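Local coordinates for threonine phosphate decarboxylase-like enzyme (Sulfurospirillum multivorans, PDB 6OUX), which decarboxylates L-serine O-phosphate to ethanolamine O-phosphate in norcobamide biosynthesis, as a pyridoxal phosphate-dependent enzyme of the class-II aminotransferase family, at residues V121-L126 with E167-D172; Y162-E167 with L196-F201; I212-E217 with M325-M330; I303-R308 with R373-N378. All blocks are in the same frame, centred on the assembly; numbering follows the deposited sequence.

Interaction 1: residues V121-L126 with E167-D172; sequences VQKVAL and ENEQPD
K123, D172 and P171 bury the most surface here. K123 sets off with CG anti to its backbone N (chi1 -175°) and stays extended to its tip, which carries the ammonium across the end of the helix that closes at E169. There K123 NZ meets two acceptors of one residue: the carbonyl E169 O at 2.8 Å, on a lone pair in the carbonyl plane, and the carboxylate E169 OE1 at 3.0 Å, a salt bridge to its anti lone pair. D172 CG takes the crowded position between backbone N and carbonyl carbon (chi1 57°), so OD2 receives two consecutive backbone amides. Q122 N binds D172 OD2 at 2.9 Å on the syn lone pair, while K123 N, 2.7 Å from D172 OD2, comes from above the carboxylate plane. A weak return bond runs from D172 N to K123 O. Between these polar ends P171 packs against the strand, its CB 3.6 Å from K123 O and its CG 4.1 Å from A125 CB. R204 binds the second oxygen of D172 in a salt bridge. The contact thus fixes the turn between helix 159-169 and strand 173-177 against the start of strand 123-128, which runs between strands 173-177 and 143-148.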
# COMPACT_ATOMS: atom_id res chain seq x y z
N VAL A 121 6.56 8.92 21.29
CA VAL A 121 5.64 8.00 21.93
C VAL A 121 6.41 7.10 22.91
O VAL A 121 7.04 6.14 22.52
CB VAL A 121 4.87 7.16 20.88
CG1 VAL A 121 3.85 6.24 21.57
CG2 VAL A 121 4.24 8.05 19.86
N GLN A 122 6.32 7.40 24.20
CA GLN A 122 7.06 6.68 25.24
C GLN A 122 6.20 6.03 26.33
O GLN A 122 6.66 5.16 27.07
CB GLN A 122 8.01 7.67 25.94
CG GLN A 122 9.12 8.15 25.04
CD GLN A 122 10.02 7.02 24.56
OE1 GLN A 122 10.41 6.98 23.38
NE2 GLN A 122 10.35 6.08 25.45
N LYS A 123 4.95 6.45 26.46
CA LYS A 123 4.02 5.68 27.26
C LYS A 123 2.69 5.81 26.57
O LYS A 123 2.27 6.91 26.31
CB LYS A 123 3.94 6.20 28.65
CG LYS A 123 3.10 5.43 29.60
CD LYS A 123 3.38 5.91 31.04
CE LYS A 123 2.74 4.97 32.02
NZ LYS A 123 2.85 5.43 33.43
N VAL A 124 2.04 4.67 26.32
CA VAL A 124 0.72 4.63 25.62
C VAL A 124 -0.30 3.82 26.44
O VAL A 124 0.06 2.80 27.07
CB VAL A 124 0.89 4.07 24.21
CG1 VAL A 124 1.46 2.68 24.24
CG2 VAL A 124 -0.43 4.18 23.40
N ALA A 125 -1.50 4.36 26.55
CA ALA A 125 -2.63 3.70 27.21
C ALA A 125 -3.55 3.12 26.13
O ALA A 125 -4.03 3.86 25.23
CB ALA A 125 -3.39 4.61 28.13
N LEU A 126 -3.73 1.80 26.20
CA LEU A 126 -4.68 1.04 25.34
C LEU A 126 -5.77 0.44 26.19
O LEU A 126 -5.59 0.19 27.40
CB LEU A 126 -3.98 -0.09 24.62
CG LEU A 126 -2.70 0.22 23.85
CD1 LEU A 126 -2.15 -1.09 23.28
CD2 LEU A 126 -3.02 1.18 22.73
N GLU A 167 -5.21 10.04 34.20
CA GLU A 167 -4.58 11.04 35.09
C GLU A 167 -3.49 10.38 35.94
O GLU A 167 -2.36 10.89 36.02
CB GLU A 167 -5.64 11.70 35.96
CG GLU A 167 -6.44 12.75 35.21
CD GLU A 167 -7.74 13.11 35.90
OE1 GLU A 167 -8.09 12.43 36.90
OE2 GLU A 167 -8.44 14.05 35.43
N ASN A 168 -3.79 9.24 36.54
CA ASN A 168 -2.78 8.48 37.30
C ASN A 168 -1.55 8.07 36.48
O ASN A 168 -0.40 8.21 36.91
CB ASN A 168 -3.42 7.22 37.86
CG ASN A 168 -4.48 7.52 38.88
OD1 ASN A 168 -4.68 8.66 39.29
ND2 ASN A 168 -5.16 6.50 39.30
N GLU A 169 -1.77 7.56 35.28
CA GLU A 169 -0.68 6.99 34.54
C GLU A 169 0.14 7.99 33.76
O GLU A 169 1.28 7.71 33.43
CB GLU A 169 -1.17 5.90 33.57
CG GLU A 169 -1.67 4.63 34.19
CD GLU A 169 -0.58 3.73 34.78
OE1 GLU A 169 0.57 3.76 34.33
OE2 GLU A 169 -0.89 3.02 35.74
N GLN A 170 -0.46 9.12 33.38
CA GLN A 170 0.23 10.15 32.55
C GLN A 170 0.89 9.61 31.30
O GLN A 170 2.00 9.87 31.07
CB GLN A 170 1.26 10.95 33.41
CG GLN A 170 0.59 11.74 34.53
CD GLN A 170 -0.25 12.92 33.99
OE1 GLN A 170 0.23 13.65 33.14
NE2 GLN A 170 -1.48 13.11 34.51
N PRO A 171 0.14 8.88 30.44
CA PRO A 171 0.66 8.47 29.16
C PRO A 171 0.81 9.69 28.26
O PRO A 171 0.09 10.65 28.38
CB PRO A 171 -0.44 7.54 28.64
CG PRO A 171 -1.68 8.16 29.13
CD PRO A 171 -1.32 8.75 30.50
N ASP A 172 1.76 9.67 27.33
CA ASP A 172 1.78 10.73 26.39
C ASP A 172 0.78 10.51 25.23
O ASP A 172 0.47 11.45 24.48
CB ASP A 172 3.17 10.95 25.82
CG ASP A 172 3.74 9.72 25.17
OD1 ASP A 172 3.36 9.40 24.02
OD2 ASP A 172 4.61 9.06 25.81

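Interaction 2: residues Y162-E167 with L196-F201; sequences YCQFIE and LKRLAF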
# COMPACT_ATOMS: atom_id res chain seq x y z
N TYR A 162 -11.91 5.74 33.38
CA TYR A 162 -10.87 5.81 32.36
C TYR A 162 -10.05 7.09 32.53
O TYR A 162 -8.84 7.03 32.55
CB TYR A 162 -11.50 5.81 31.02
CG TYR A 162 -10.49 5.91 29.92
CD1 TYR A 162 -9.70 4.81 29.57
CD2 TYR A 162 -10.31 7.09 29.26
CE1 TYR A 162 -8.79 4.89 28.55
CE2 TYR A 162 -9.38 7.19 28.24
CZ TYR A 162 -8.61 6.13 27.91
OH TYR A 162 -7.69 6.26 26.91
N CYS A 163 -10.72 8.23 32.67
CA CYS A 163 -10.04 9.50 32.87
C CYS A 163 -9.14 9.49 34.11
O CYS A 163 -8.03 9.98 34.06
CB CYS A 163 -11.05 10.61 32.97
SG CYS A 163 -11.71 11.04 31.37
N GLN A 164 -9.63 8.95 35.21
CA GLN A 164 -8.83 8.87 36.41
C GLN A 164 -7.57 7.97 36.20
O GLN A 164 -6.48 8.29 36.67
CB GLN A 164 -9.67 8.34 37.55
CG GLN A 164 -8.94 8.36 38.85
CD GLN A 164 -8.49 9.78 39.21
OE1 GLN A 164 -7.29 10.08 39.23
NE2 GLN A 164 -9.43 10.65 39.40
N PHE A 165 -7.76 6.87 35.49
CA PHE A 165 -6.70 5.99 35.09
C PHE A 165 -5.64 6.76 34.26
O PHE A 165 -4.43 6.63 34.51
CB PHE A 165 -7.26 4.82 34.29
CG PHE A 165 -6.22 3.93 33.72
CD1 PHE A 165 -5.51 3.07 34.55
CD2 PHE A 165 -5.92 3.96 32.37
CE1 PHE A 165 -4.50 2.25 34.02
CE2 PHE A 165 -4.94 3.15 31.83
CZ PHE A 165 -4.23 2.29 32.66
N ILE A 166 -6.11 7.51 33.25
CA ILE A 166 -5.21 8.33 32.43
C ILE A 166 -4.49 9.43 33.30
O ILE A 166 -3.30 9.70 33.13
CB ILE A 166 -5.94 8.94 31.19
CG1 ILE A 166 -6.49 7.85 30.27
CG2 ILE A 166 -4.97 9.84 30.40
CD1 ILE A 166 -5.48 6.83 29.83
N GLU A 167 -5.21 10.04 34.20
CA GLU A 167 -4.58 11.04 35.09
C GLU A 167 -3.49 10.38 35.94
O GLU A 167 -2.36 10.89 36.02
CB GLU A 167 -5.64 11.70 35.96
CG GLU A 167 -6.44 12.75 35.21
CD GLU A 167 -7.74 13.11 35.90
OE1 GLU A 167 -8.09 12.43 36.90
OE2 GLU A 167 -8.44 14.05 35.43
N LEU A 196 -12.87 14.24 26.57
CA LEU A 196 -11.79 15.01 25.90
C LEU A 196 -11.49 16.36 26.58
O LEU A 196 -10.35 16.81 26.63
CB LEU A 196 -12.10 15.30 24.41
CG LEU A 196 -12.14 14.05 23.53
CD1 LEU A 196 -12.63 14.42 22.15
CD2 LEU A 196 -10.78 13.38 23.48
N LYS A 197 -12.49 16.98 27.13
CA LYS A 197 -12.22 18.16 27.93
C LYS A 197 -11.27 17.85 29.12
O LYS A 197 -10.28 18.58 29.35
CB LYS A 197 -13.51 18.76 28.44
CG LYS A 197 -14.29 19.42 27.34
CD LYS A 197 -15.63 19.94 27.87
CE LYS A 197 -16.04 21.22 27.14
NZ LYS A 197 -15.93 21.09 25.64
N ARG A 198 -11.60 16.80 29.85
CA ARG A 198 -10.81 16.35 31.01
C ARG A 198 -9.41 15.87 30.65
O ARG A 198 -8.47 15.97 31.48
CB ARG A 198 -11.57 15.25 31.75
CG ARG A 198 -10.90 14.62 32.94
CD ARG A 198 -11.90 13.92 33.86
NE ARG A 198 -11.20 13.31 34.98
CZ ARG A 198 -11.74 12.47 35.87
NH1 ARG A 198 -13.03 12.10 35.79
NH2 ARG A 198 -10.96 11.95 36.80
N LEU A 199 -9.25 15.31 29.45
CA LEU A 199 -7.94 14.81 29.01
C LEU A 199 -7.16 15.74 28.11
O LEU A 199 -6.28 15.31 27.36
CB LEU A 199 -8.09 13.44 28.38
CG LEU A 199 -8.69 12.41 29.36
CD1 LEU A 199 -8.72 11.05 28.68
CD2 LEU A 199 -7.89 12.27 30.67
N ALA A 200 -7.46 17.02 28.20
CA ALA A 200 -6.75 18.08 27.46
C ALA A 200 -5.26 18.10 27.65
O ALA A 200 -4.57 18.61 26.76
CB ALA A 200 -7.33 19.47 27.77
N PHE A 201 -4.79 17.56 28.77
CA PHE A 201 -3.36 17.52 29.08
C PHE A 201 -2.60 16.46 28.33
O PHE A 201 -1.38 16.54 28.19
CB PHE A 201 -3.12 17.27 30.59
CG PHE A 201 -3.61 15.92 31.10
CD1 PHE A 201 -2.79 14.80 31.06
CD2 PHE A 201 -4.91 15.78 31.61
CE1 PHE A 201 -3.25 13.60 31.57
CE2 PHE A 201 -5.37 14.58 32.07
CZ PHE A 201 -4.54 13.47 32.06
O HOH W 1 -7.99 16.11 34.20
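The R198 guanidinium has C163 CB over one face, 3.3 Å above its plane and offset toward the rim, and the carboxylate of E167 at its edge; the Y162 ring has I166 CG1 over one face, also offset toward the rim. The grip on E167 is side-on: R198 NE reaches E167 OE2 at 2.9 Å and R198 NH2 reaches E167 OE1 at 2.9 Å, both bonds nearly straight. Both oxygens lie almost in the guanidinium plane, yet the two planes are turned 43° apart, so each nitrogen meets its oxygen from above the carboxylate plane. R198 gets there with CG anti to the backbone N and its chain extended as far as NE; E167 crosses it at about a right angle. A water donates to both E167 OE2 and R198 O, and NH1 of R198 has a further salt-bridge partner in D160. An alanine in place of R198 would probably leave the E167 carboxylate without its two-pronged partner and remove the flat cover over C163 CB.

L199 divides its branches: CD1 lies 3.9 Å from Y162 CE2, and CD2 lies 3.8 Å from I166 CG2, while the sulfur C163 SG rests 3.9 Å from L199 CG. F201 brings CZ to 3.7 Å from E167 CG. Side chains of strands 173-177 and 204-208 pack against Y162, I166 and L199. This is an interface between neighbouring helices on one side of the parallel part of the sheet, as in the large domain of PLP-dependent aminotransferase-fold enzymes.

Interaction 3: residues I212-E217 with M325-M330; sequences IHFAYE and MANFVM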
# COMPACT_ATOMS: atom_id res chain seq x y z
N ILE A 212 -17.82 4.11 12.78
CA ILE A 212 -18.78 5.08 13.30
C ILE A 212 -19.98 5.29 12.34
O ILE A 212 -21.05 5.69 12.75
CB ILE A 212 -18.12 6.45 13.64
CG1 ILE A 212 -19.01 7.24 14.63
CG2 ILE A 212 -17.78 7.24 12.38
CD1 ILE A 212 -18.36 8.44 15.25
N HIS A 213 -19.80 4.95 11.09
CA HIS A 213 -20.90 5.03 10.08
C HIS A 213 -22.05 4.04 10.40
O HIS A 213 -23.14 4.18 9.88
CB HIS A 213 -20.37 4.67 8.67
CG HIS A 213 -19.82 5.81 7.90
ND1 HIS A 213 -19.30 6.96 8.48
CD2 HIS A 213 -19.62 5.93 6.56
CE1 HIS A 213 -18.83 7.74 7.52
NE2 HIS A 213 -19.04 7.15 6.36
N PHE A 214 -21.80 3.04 11.24
CA PHE A 214 -22.79 2.06 11.68
C PHE A 214 -23.50 2.42 12.95
O PHE A 214 -24.49 1.79 13.26
CB PHE A 214 -22.16 0.66 11.77
CG PHE A 214 -21.40 0.31 10.53
CD1 PHE A 214 -22.07 0.23 9.31
CD2 PHE A 214 -20.04 0.21 10.54
CE1 PHE A 214 -21.37 -0.01 8.15
CE2 PHE A 214 -19.32 -0.05 9.36
CZ PHE A 214 -19.99 -0.13 8.17
N ALA A 215 -23.09 3.50 13.61
CA ALA A 215 -23.72 3.91 14.88
C ALA A 215 -24.78 4.99 14.63
O ALA A 215 -24.85 5.65 13.55
CB ALA A 215 -22.66 4.43 15.87
N TYR A 216 -25.63 5.17 15.62
CA TYR A 216 -26.64 6.20 15.48
C TYR A 216 -27.01 6.73 16.85
O TYR A 216 -26.96 5.98 17.80
CB TYR A 216 -27.88 5.68 14.69
CG TYR A 216 -28.56 4.49 15.30
CD1 TYR A 216 -28.11 3.21 15.01
CD2 TYR A 216 -29.59 4.63 16.22
CE1 TYR A 216 -28.66 2.11 15.59
CE2 TYR A 216 -30.19 3.50 16.80
CZ TYR A 216 -29.71 2.25 16.48
OH TYR A 216 -30.24 1.13 17.03
N GLU A 217 -27.29 8.02 16.90
CA GLU A 217 -27.75 8.69 18.10
C GLU A 217 -29.21 9.17 18.02
O GLU A 217 -29.72 9.61 19.02
CB GLU A 217 -26.79 9.85 18.47
CG GLU A 217 -25.47 9.31 19.03
CD GLU A 217 -24.52 10.40 19.54
OE1 GLU A 217 -25.04 11.49 19.96
OE2 GLU A 217 -23.27 10.18 19.48
N MET A 325 -22.99 -1.15 18.11
CA MET A 325 -23.32 -0.17 17.07
C MET A 325 -22.30 -0.21 15.97
O MET A 325 -21.94 0.80 15.40
CB MET A 325 -23.33 1.17 17.69
CG MET A 325 -24.47 1.25 18.67
SD MET A 325 -25.81 2.17 17.86
CE MET A 325 -25.07 3.44 18.62
N ALA A 326 -21.84 -1.40 15.67
CA ALA A 326 -20.88 -1.56 14.58
C ALA A 326 -21.48 -2.48 13.51
O ALA A 326 -22.64 -2.75 13.56
CB ALA A 326 -19.60 -2.10 15.11
N ASN A 327 -20.67 -2.98 12.59
CA ASN A 327 -21.11 -3.91 11.58
C ASN A 327 -20.74 -5.35 11.88
O ASN A 327 -20.46 -6.16 11.00
CB ASN A 327 -20.59 -3.47 10.19
CG ASN A 327 -19.12 -3.46 10.08
OD1 ASN A 327 -18.45 -3.29 11.07
ND2 ASN A 327 -18.60 -3.50 8.85
N PHE A 328 -20.71 -5.64 13.18
CA PHE A 328 -20.46 -6.95 13.68
C PHE A 328 -21.09 -7.01 15.09
O PHE A 328 -21.39 -5.96 15.70
CB PHE A 328 -18.92 -7.21 13.71
CG PHE A 328 -18.18 -6.16 14.44
CD1 PHE A 328 -18.13 -6.18 15.82
CD2 PHE A 328 -17.50 -5.15 13.77
CE1 PHE A 328 -17.48 -5.16 16.51
CE2 PHE A 328 -16.85 -4.12 14.45
CZ PHE A 328 -16.81 -4.15 15.83
N VAL A 329 -21.29 -8.24 15.54
CA VAL A 329 -21.83 -8.56 16.85
C VAL A 329 -20.91 -9.63 17.43
O VAL A 329 -20.37 -10.45 16.66
CB VAL A 329 -23.25 -9.13 16.71
CG1 VAL A 329 -23.91 -9.23 18.05
CG2 VAL A 329 -24.13 -8.18 15.91
N MET A 330 -20.68 -9.58 18.74
CA MET A 330 -19.97 -10.58 19.49
C MET A 330 -20.99 -11.32 20.36
O MET A 330 -21.81 -10.70 21.07
CB MET A 330 -18.88 -9.96 20.41
CG MET A 330 -17.72 -10.92 20.87
SD MET A 330 -16.39 -10.11 21.83
CE MET A 330 -14.99 -10.46 21.15
O HOH W 2 -25.09 -0.93 13.46
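Two aromatic contacts carry this junction. In the first, a CH-pi contact, N327 CB sits over the centre of the F214 ring, 3.7 Å from the centroid and 9° off the ring normal. The N327 amide continues across the same ring, 8° from parallel to it, with N327 CG 3.5 Å from F214 CE2; its ND2 donates to S51 O, a bond consistent with holding the amide in this orientation. The second is a Met-aromatic contact. M325, bent at chi2 and chi3, lays SD over a face of the Y216 ring, 4.0 Å from the centroid.

Apolar packing adds the methyl M325 CE, 3.8 Å from A215 CB. No direct hydrogen bond joins the two segments, and Y216 N is buried without a polar partner. A single water links them instead, donating to F214 O at 2.8 Å and A326 O at 3.1 Å. An alanine at F214 would probably lose the ring surface on which N327 CB and its amide are stacked.

The side chains of A326 and N327 lie about 8 Å from those of N181 and R369 respectively, both probably substrate-binding, which places this loop-to-loop contact, just ahead of strand 328-332, near the probable substrate site of an aminotransferase-fold enzyme.

Interaction 4: residues I303-R308 with R373-N378; sequences IKEMCR and RTREEN
E305 leaves its helix with CG anti to the backbone N (chi1 179°) and then bends at chi2 (48°), turning its carboxylate onto the start of helix 375-388. N378 comes from the other side with CG anti to its carbonyl carbon, and the two groups meet tip to tip, their planes 26° apart. N378 ND2 donates to E305 OE2 at 2.8 Å, along the anti lone pair. The syn lone pair of that oxygen takes R308 NH2, 2.7 Å from E305 OE2, from one helical turn onward; two donors therefore grip one buried oxygen, which would tend to keep E305 ionised.

E305 OE1 serves R375. The salt bridge from E305 OE1 to R375 NE is long, 3.5 Å, and is supplemented by a water that donates to OE1 and accepts from R375 NH2. R308 lays one guanidinium face over the aliphatic R375 CG, 3.4 Å above the plane, with the two guanidiniums almost perpendicular; E305, alongside the two, reaches each with a different oxygen and probably offsets their repulsion.

N378 is itself positioned by R373 N, which donates to N378 OD1 at 2.8 Å. T374 is the N-cap of the helix, its OG1 weakly accepting from E377 N. The arrangement is a salt-bridge network joining the long helix 289-314 to a capped helix N terminus.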
# COMPACT_ATOMS: atom_id res chain seq x y z
N ILE A 303 -27.53 -0.39 8.47
CA ILE A 303 -27.84 -0.25 9.89
C ILE A 303 -29.21 -0.89 10.22
O ILE A 303 -29.35 -1.59 11.27
CB ILE A 303 -27.86 1.22 10.30
CG1 ILE A 303 -26.47 1.80 10.23
CG2 ILE A 303 -28.51 1.46 11.65
CD1 ILE A 303 -26.46 3.31 10.38
N LYS A 304 -30.19 -0.70 9.34
CA LYS A 304 -31.52 -1.28 9.59
C LYS A 304 -31.44 -2.79 9.59
O LYS A 304 -32.01 -3.44 10.46
CB LYS A 304 -32.61 -0.76 8.65
CG LYS A 304 -32.97 0.69 8.93
CD LYS A 304 -34.00 1.24 7.93
CE LYS A 304 -34.00 2.77 8.01
NZ LYS A 304 -34.68 3.41 6.86
N GLU A 305 -30.65 -3.36 8.67
CA GLU A 305 -30.49 -4.76 8.71
C GLU A 305 -29.73 -5.27 9.96
O GLU A 305 -30.11 -6.32 10.47
CB GLU A 305 -29.85 -5.26 7.40
CG GLU A 305 -29.58 -6.72 7.26
CD GLU A 305 -30.74 -7.64 7.66
OE1 GLU A 305 -31.90 -7.24 7.34
OE2 GLU A 305 -30.46 -8.74 8.29
N MET A 306 -28.62 -4.62 10.34
CA MET A 306 -27.87 -4.96 11.55
C MET A 306 -28.81 -4.99 12.76
O MET A 306 -28.67 -5.86 13.64
CB MET A 306 -26.77 -3.94 11.87
CG MET A 306 -25.44 -4.16 11.17
SD MET A 306 -24.59 -5.72 11.45
CE MET A 306 -24.78 -6.12 13.02
N CYS A 307 -29.66 -3.99 12.89
CA CYS A 307 -30.66 -3.97 13.97
C CYS A 307 -31.53 -5.22 13.92
O CYS A 307 -31.73 -5.89 14.92
CB CYS A 307 -31.47 -2.72 13.92
SG CYS A 307 -30.56 -1.23 14.38
N ARG A 308 -31.98 -5.59 12.72
CA ARG A 308 -32.81 -6.79 12.56
C ARG A 308 -32.07 -8.09 12.89
O ARG A 308 -32.60 -8.96 13.56
CB ARG A 308 -33.39 -6.80 11.16
CG ARG A 308 -34.48 -7.81 10.92
CD ARG A 308 -34.51 -8.22 9.43
NE ARG A 308 -34.72 -9.66 9.42
CZ ARG A 308 -33.80 -10.63 9.30
NH1 ARG A 308 -34.23 -11.89 9.35
NH2 ARG A 308 -32.52 -10.39 9.03
N ARG A 373 -24.15 -9.43 7.50
CA ARG A 373 -24.20 -9.58 6.04
C ARG A 373 -25.52 -9.02 5.43
O ARG A 373 -26.13 -8.10 5.99
CB ARG A 373 -23.97 -11.05 5.66
CG ARG A 373 -22.71 -11.67 6.20
CD ARG A 373 -21.49 -10.78 6.19
NE ARG A 373 -21.09 -10.39 4.85
CZ ARG A 373 -20.32 -9.34 4.57
NH1 ARG A 373 -19.81 -8.55 5.56
NH2 ARG A 373 -20.06 -9.07 3.29
N THR A 374 -25.95 -9.57 4.30
CA THR A 374 -27.20 -9.18 3.72
C THR A 374 -28.30 -9.85 4.56
O THR A 374 -28.03 -10.80 5.34
CB THR A 374 -27.32 -9.69 2.25
OG1 THR A 374 -27.27 -11.12 2.22
CG2 THR A 374 -26.18 -9.14 1.36
N ARG A 375 -29.54 -9.44 4.33
CA ARG A 375 -30.67 -10.03 5.04
C ARG A 375 -30.74 -11.53 4.85
O ARG A 375 -30.99 -12.23 5.82
CB ARG A 375 -32.03 -9.35 4.73
CG ARG A 375 -33.16 -9.83 5.67
CD ARG A 375 -34.57 -9.38 5.29
NE ARG A 375 -34.66 -7.93 5.33
CZ ARG A 375 -34.94 -7.13 4.28
NH1 ARG A 375 -35.23 -7.64 3.07
NH2 ARG A 375 -34.94 -5.82 4.45
N GLU A 376 -30.54 -12.02 3.62
CA GLU A 376 -30.62 -13.45 3.33
C GLU A 376 -29.53 -14.23 4.07
O GLU A 376 -29.77 -15.26 4.67
CB GLU A 376 -30.50 -13.71 1.82
CG GLU A 376 -31.79 -14.27 1.21
CD GLU A 376 -31.92 -13.91 -0.27
OE1 GLU A 376 -31.81 -14.83 -1.12
OE2 GLU A 376 -32.14 -12.69 -0.55
N GLU A 377 -28.32 -13.68 4.03
CA GLU A 377 -27.20 -14.32 4.69
C GLU A 377 -27.40 -14.29 6.21
O GLU A 377 -27.11 -15.30 6.88
CB GLU A 377 -25.90 -13.68 4.24
CG GLU A 377 -25.57 -14.03 2.79
CD GLU A 377 -24.27 -13.47 2.32
OE1 GLU A 377 -23.58 -14.10 1.55
OE2 GLU A 377 -23.99 -12.33 2.64
N ASN A 378 -27.86 -13.18 6.77
CA ASN A 378 -28.10 -13.13 8.20
C ASN A 378 -29.10 -14.18 8.60
O ASN A 378 -28.91 -14.81 9.63
CB ASN A 378 -28.54 -11.75 8.69
CG ASN A 378 -27.40 -10.70 8.58
OD1 ASN A 378 -26.23 -11.07 8.47
ND2 ASN A 378 -27.74 -9.46 8.48
O HOH W 3 -33.05 -5.28 6.53

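In the fold
From the N terminus, interaction 1 closes first, bringing the turn after helix 159-169 back to strand 123-128 across 40 intervening residues. Interaction 2 opens inside that loop, so the two cross; they share E167 and touch through A125 and I166, tying an inner strand, 123-128, to helix 159-169 and the end of helix 189-198. Interactions 3 and 4 follow in series and also cross: 303-308 lies within the span from 212-217 to 325-330 and reaches on to 373-378. They touch where I303 and C307 meet the 212-217 loop. Interaction 3 ties the loop after strand 204-208 of the seven-stranded sheet to the approach to strand 328-332 of the five-stranded one; interaction 4 joins helix 289-314 to the start of helix 375-388.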